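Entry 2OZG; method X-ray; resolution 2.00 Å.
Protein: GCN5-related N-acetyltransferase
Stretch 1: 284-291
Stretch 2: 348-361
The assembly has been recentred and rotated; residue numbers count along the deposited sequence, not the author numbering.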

# COMPACT_ATOMS: atom_id res chain seq x y z
N ASP A 284 -18.87 -13.37 -6.32
CA ASP A 284 -19.56 -13.08 -7.56
C ASP A 284 -20.92 -13.74 -7.53
O ASP A 284 -21.10 -14.79 -6.90
CB ASP A 284 -18.77 -13.66 -8.73
CG ASP A 284 -17.51 -12.89 -9.03
OD1 ASP A 284 -17.60 -11.89 -9.77
OD2 ASP A 284 -16.43 -13.29 -8.55
N ARG A 285 -21.90 -13.09 -8.13
CA ARG A 285 -23.15 -13.75 -8.38
C ARG A 285 -23.24 -14.09 -9.85
O ARG A 285 -23.11 -13.26 -10.69
CB ARG A 285 -24.35 -12.94 -7.94
CG ARG A 285 -24.39 -12.76 -6.45
CD ARG A 285 -25.52 -11.83 -6.02
NE ARG A 285 -25.45 -11.64 -4.59
CZ ARG A 285 -26.09 -10.71 -3.92
NH1 ARG A 285 -26.93 -9.89 -4.54
NH2 ARG A 285 -25.87 -10.58 -2.61
N TRP A 286 -23.49 -15.36 -10.11
CA TRP A 286 -23.82 -15.80 -11.42
C TRP A 286 -25.31 -15.63 -11.67
O TRP A 286 -26.13 -15.51 -10.73
CB TRP A 286 -23.34 -17.22 -11.68
CG TRP A 286 -23.43 -18.18 -10.57
CD1 TRP A 286 -22.46 -18.44 -9.63
CD2 TRP A 286 -24.50 -19.07 -10.29
NE1 TRP A 286 -22.90 -19.43 -8.77
CE2 TRP A 286 -24.11 -19.88 -9.20
CE3 TRP A 286 -25.77 -19.29 -10.86
CZ2 TRP A 286 -24.93 -20.87 -8.66
CZ3 TRP A 286 -26.56 -20.28 -10.35
CH2 TRP A 286 -26.14 -21.06 -9.25
N MSE A 287 -25.66 -15.67 -12.95
CA MSE A 287 -27.00 -15.43 -13.35
C MSE A 287 -27.59 -16.60 -14.02
O MSE A 287 -26.89 -17.40 -14.64
CB MSE A 287 -27.00 -14.27 -14.29
CG MSE A 287 -26.64 -12.93 -13.67
SE MSE A 287 -26.84 -11.43 -14.95
CE MSE A 287 -27.81 -10.13 -13.79
N LEU A 288 -28.91 -16.66 -13.98
CA LEU A 288 -29.68 -17.77 -14.59
C LEU A 288 -30.83 -17.23 -15.43
O LEU A 288 -31.47 -16.24 -15.07
CB LEU A 288 -30.25 -18.66 -13.47
CG LEU A 288 -30.98 -19.95 -13.92
CD1 LEU A 288 -30.61 -21.21 -13.16
CD2 LEU A 288 -32.52 -19.74 -13.93
N ARG A 289 -31.09 -17.90 -16.55
CA ARG A 289 -32.21 -17.58 -17.38
C ARG A 289 -33.13 -18.79 -17.36
O ARG A 289 -32.70 -19.94 -17.63
CB ARG A 289 -31.75 -17.29 -18.82
CG ARG A 289 -32.60 -16.16 -19.54
CD ARG A 289 -34.01 -16.52 -19.90
NE ARG A 289 -34.63 -15.39 -20.60
CZ ARG A 289 -35.87 -15.37 -21.04
NH1 ARG A 289 -36.67 -16.42 -20.86
NH2 ARG A 289 -36.34 -14.27 -21.61
N ILE A 290 -34.39 -18.57 -17.01
CA ILE A 290 -35.41 -19.62 -17.18
C ILE A 290 -35.79 -19.61 -18.65
O ILE A 290 -36.46 -18.71 -19.12
CB ILE A 290 -36.64 -19.34 -16.32
CG1 ILE A 290 -36.23 -19.25 -14.84
CG2 ILE A 290 -37.76 -20.37 -16.61
CD1 ILE A 290 -36.04 -20.57 -14.08
N VAL A 291 -35.30 -20.60 -19.38
CA VAL A 291 -35.55 -20.69 -20.80
C VAL A 291 -36.95 -21.28 -21.11
O VAL A 291 -37.67 -20.82 -22.03
CB VAL A 291 -34.46 -21.52 -21.49
CG1 VAL A 291 -34.75 -21.68 -22.99
CG2 VAL A 291 -33.08 -20.88 -21.26
N ASP A 348 -41.77 -11.28 -13.46
CA ASP A 348 -41.10 -11.34 -14.72
C ASP A 348 -40.25 -12.59 -14.68
O ASP A 348 -39.90 -13.07 -13.61
CB ASP A 348 -40.18 -10.11 -14.83
CG ASP A 348 -39.47 -10.05 -16.15
OD1 ASP A 348 -40.17 -9.84 -17.16
OD2 ASP A 348 -38.21 -10.24 -16.17
N ILE A 349 -39.86 -13.07 -15.86
CA ILE A 349 -39.00 -14.23 -15.96
C ILE A 349 -37.70 -14.06 -15.11
O ILE A 349 -37.13 -15.04 -14.62
CB ILE A 349 -38.73 -14.54 -17.47
CG1 ILE A 349 -38.23 -15.95 -17.65
CG2 ILE A 349 -37.76 -13.53 -18.12
CD1 ILE A 349 -39.33 -17.00 -17.36
N LYS A 350 -37.26 -12.80 -14.87
CA LYS A 350 -36.10 -12.53 -14.04
C LYS A 350 -36.34 -12.81 -12.59
O LYS A 350 -35.46 -13.37 -11.93
CB LYS A 350 -35.57 -11.12 -14.17
CG LYS A 350 -35.09 -10.81 -15.58
CD LYS A 350 -34.37 -9.50 -15.72
CE LYS A 350 -35.13 -8.23 -15.30
NZ LYS A 350 -36.38 -8.00 -16.02
N GLY A 351 -37.54 -12.42 -12.10
CA GLY A 351 -37.90 -12.69 -10.73
C GLY A 351 -37.94 -14.19 -10.49
O GLY A 351 -37.55 -14.67 -9.43
N LEU A 352 -38.41 -14.94 -11.49
CA LEU A 352 -38.56 -16.38 -11.39
C LEU A 352 -37.24 -17.07 -11.28
O LEU A 352 -37.15 -18.10 -10.62
CB LEU A 352 -39.33 -16.92 -12.61
CG LEU A 352 -39.63 -18.43 -12.60
CD1 LEU A 352 -40.39 -18.80 -11.35
CD2 LEU A 352 -40.37 -18.85 -13.80
N ALA A 353 -36.21 -16.55 -11.95
CA ALA A 353 -34.87 -17.11 -11.82
C ALA A 353 -34.37 -17.10 -10.36
O ALA A 353 -33.82 -18.10 -9.89
CB ALA A 353 -33.90 -16.32 -12.66
N SER A 354 -34.54 -15.96 -9.68
CA SER A 354 -34.01 -15.79 -8.33
C SER A 354 -34.86 -16.61 -7.38
O SER A 354 -34.32 -17.17 -6.45
CB SER A 354 -34.00 -14.36 -7.90
OG SER A 354 -33.32 -13.51 -8.80
N LEU A 355 -36.16 -16.70 -7.66
CA LEU A 355 -37.07 -17.50 -6.86
C LEU A 355 -36.72 -18.98 -6.96
O LEU A 355 -36.61 -19.69 -5.95
CB LEU A 355 -38.51 -17.31 -7.36
CG LEU A 355 -39.60 -18.11 -6.62
CD1 LEU A 355 -39.73 -17.65 -5.19
CD2 LEU A 355 -40.93 -18.05 -7.31
N TYR A 356 -36.52 -19.43 -8.20
CA TYR A 356 -36.21 -20.83 -8.53
C TYR A 356 -34.99 -21.38 -7.84
O TYR A 356 -34.98 -22.51 -7.34
CB TYR A 356 -35.98 -20.94 -10.03
CG TYR A 356 -35.71 -22.33 -10.63
CD1 TYR A 356 -34.45 -22.85 -10.69
CD2 TYR A 356 -36.71 -23.06 -11.20
CE1 TYR A 356 -34.20 -24.10 -11.32
CE2 TYR A 356 -36.47 -24.32 -11.78
CZ TYR A 356 -35.22 -24.82 -11.84
OH TYR A 356 -35.01 -26.07 -12.43
N THR A 357 -33.93 -20.59 -7.80
CA THR A 357 -32.66 -21.03 -7.19
C THR A 357 -32.53 -20.91 -5.68
O THR A 357 -31.55 -21.40 -5.10
CB THR A 357 -31.50 -20.19 -7.77
OG1 THR A 357 -31.68 -18.82 -7.40
CG2 THR A 357 -31.47 -20.34 -9.26
N SER A 358 -33.51 -20.28 -5.04
CA SER A 358 -33.47 -20.02 -3.61
C SER A 358 -32.41 -19.03 -3.19
O SER A 358 -32.03 -19.00 -2.04
CB SER A 358 -33.28 -21.31 -2.77
OG SER A 358 -33.98 -22.34 -3.36
N LEU A 359 -31.93 -18.19 -4.10
CA LEU A 359 -30.97 -17.17 -3.69
C LEU A 359 -31.64 -16.21 -2.71
O LEU A 359 -31.04 -15.81 -1.69
CB LEU A 359 -30.48 -16.38 -4.93
CG LEU A 359 -29.45 -15.30 -4.61
CD1 LEU A 359 -28.22 -15.86 -3.94
CD2 LEU A 359 -29.08 -14.52 -5.86
N PHE A 360 -32.84 -15.74 -3.09
CA PHE A 360 -33.67 -14.88 -2.26
C PHE A 360 -35.00 -15.52 -2.05
O PHE A 360 -35.50 -16.24 -2.94
CB PHE A 360 -33.82 -13.50 -2.93
CG PHE A 360 -32.51 -12.77 -3.03
CD1 PHE A 360 -31.83 -12.43 -1.89
CD2 PHE A 360 -31.94 -12.47 -4.25
CE1 PHE A 360 -30.59 -11.75 -1.95
CE2 PHE A 360 -30.74 -11.81 -4.32
CZ PHE A 360 -30.06 -11.47 -3.19
N THR A 361 -35.57 -15.29 -0.86
CA THR A 361 -36.85 -15.84 -0.49
C THR A 361 -37.93 -15.02 -1.11
O THR A 361 -37.70 -13.90 -1.56
CB THR A 361 -37.11 -15.78 1.04
OG1 THR A 361 -37.10 -14.39 1.48
CG2 THR A 361 -36.10 -16.61 1.81
O HOH W 1 -35.08 -15.93 -16.18

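Strand 284-290 packs against helix 349-357, their axes 7.4 Å apart at closest approach and their N-to-C directions 114° apart. The backbones come nearest where the CA atoms of Leu288 and Ala353 lie 5.9 Å apart. No direct hydrogen bond joins the stretches; the contact is mainly apolar, with one water bridge. Asp348 caps the helix: its OD2 accepts from Lys350 N (3.0 Å) and forms a salt bridge with Lys350 NZ (2.9 Å). Ile349, in the first turn, sets its CD1 3.7 Å from Ile290 CB, while its CG1 lies over one face of the Arg289 guanidinium, 3.6 Å from Arg289 NH1. Arg289 NH1 also donates to Ile290 O (2.9 Å); the CA-to-CB bond of Arg289 points away from the helix, but the end of the side chain comes nearer. Water 1 accepts from Ile290 N (2.9 Å) and donates to Ile349 O (2.7 Å), linking the two backbones. Leu352 adds a looser apolar contact, its CD2 4.1 Å from Ile290 CG2. Ala353, with only a methyl for a side chain, sits at the close approach: its CB is 3.4 Å from Leu288 O and 3.9 Å from Leu288 CD2, and its CA is 3.9 Å from Ile290 CG1. One turn on, Tyr356 offers a ring face to Ile290 CD1, which stands 4.2 Å from the ring centroid and 25° off the normal, a CH-pi contact. Thr357 brings CG2 to 4.1 Å from Leu288 CD1. Ser358, at positive phi, is the first to leave helical geometry, in a Schellman motif with two bonds back into the last turn. Beyond this turn, Leu359 CD2 reaches Arg285 CD at 4.5 Å, a contact with the aliphatic part of the arginine. Phe360 CZ lies over one face of the Arg285 guanidinium, 3.8 Å from Arg285 NH1, which approaches the phenyl ring at its edge. Thr361 makes no contact with the strand and caps the next helix.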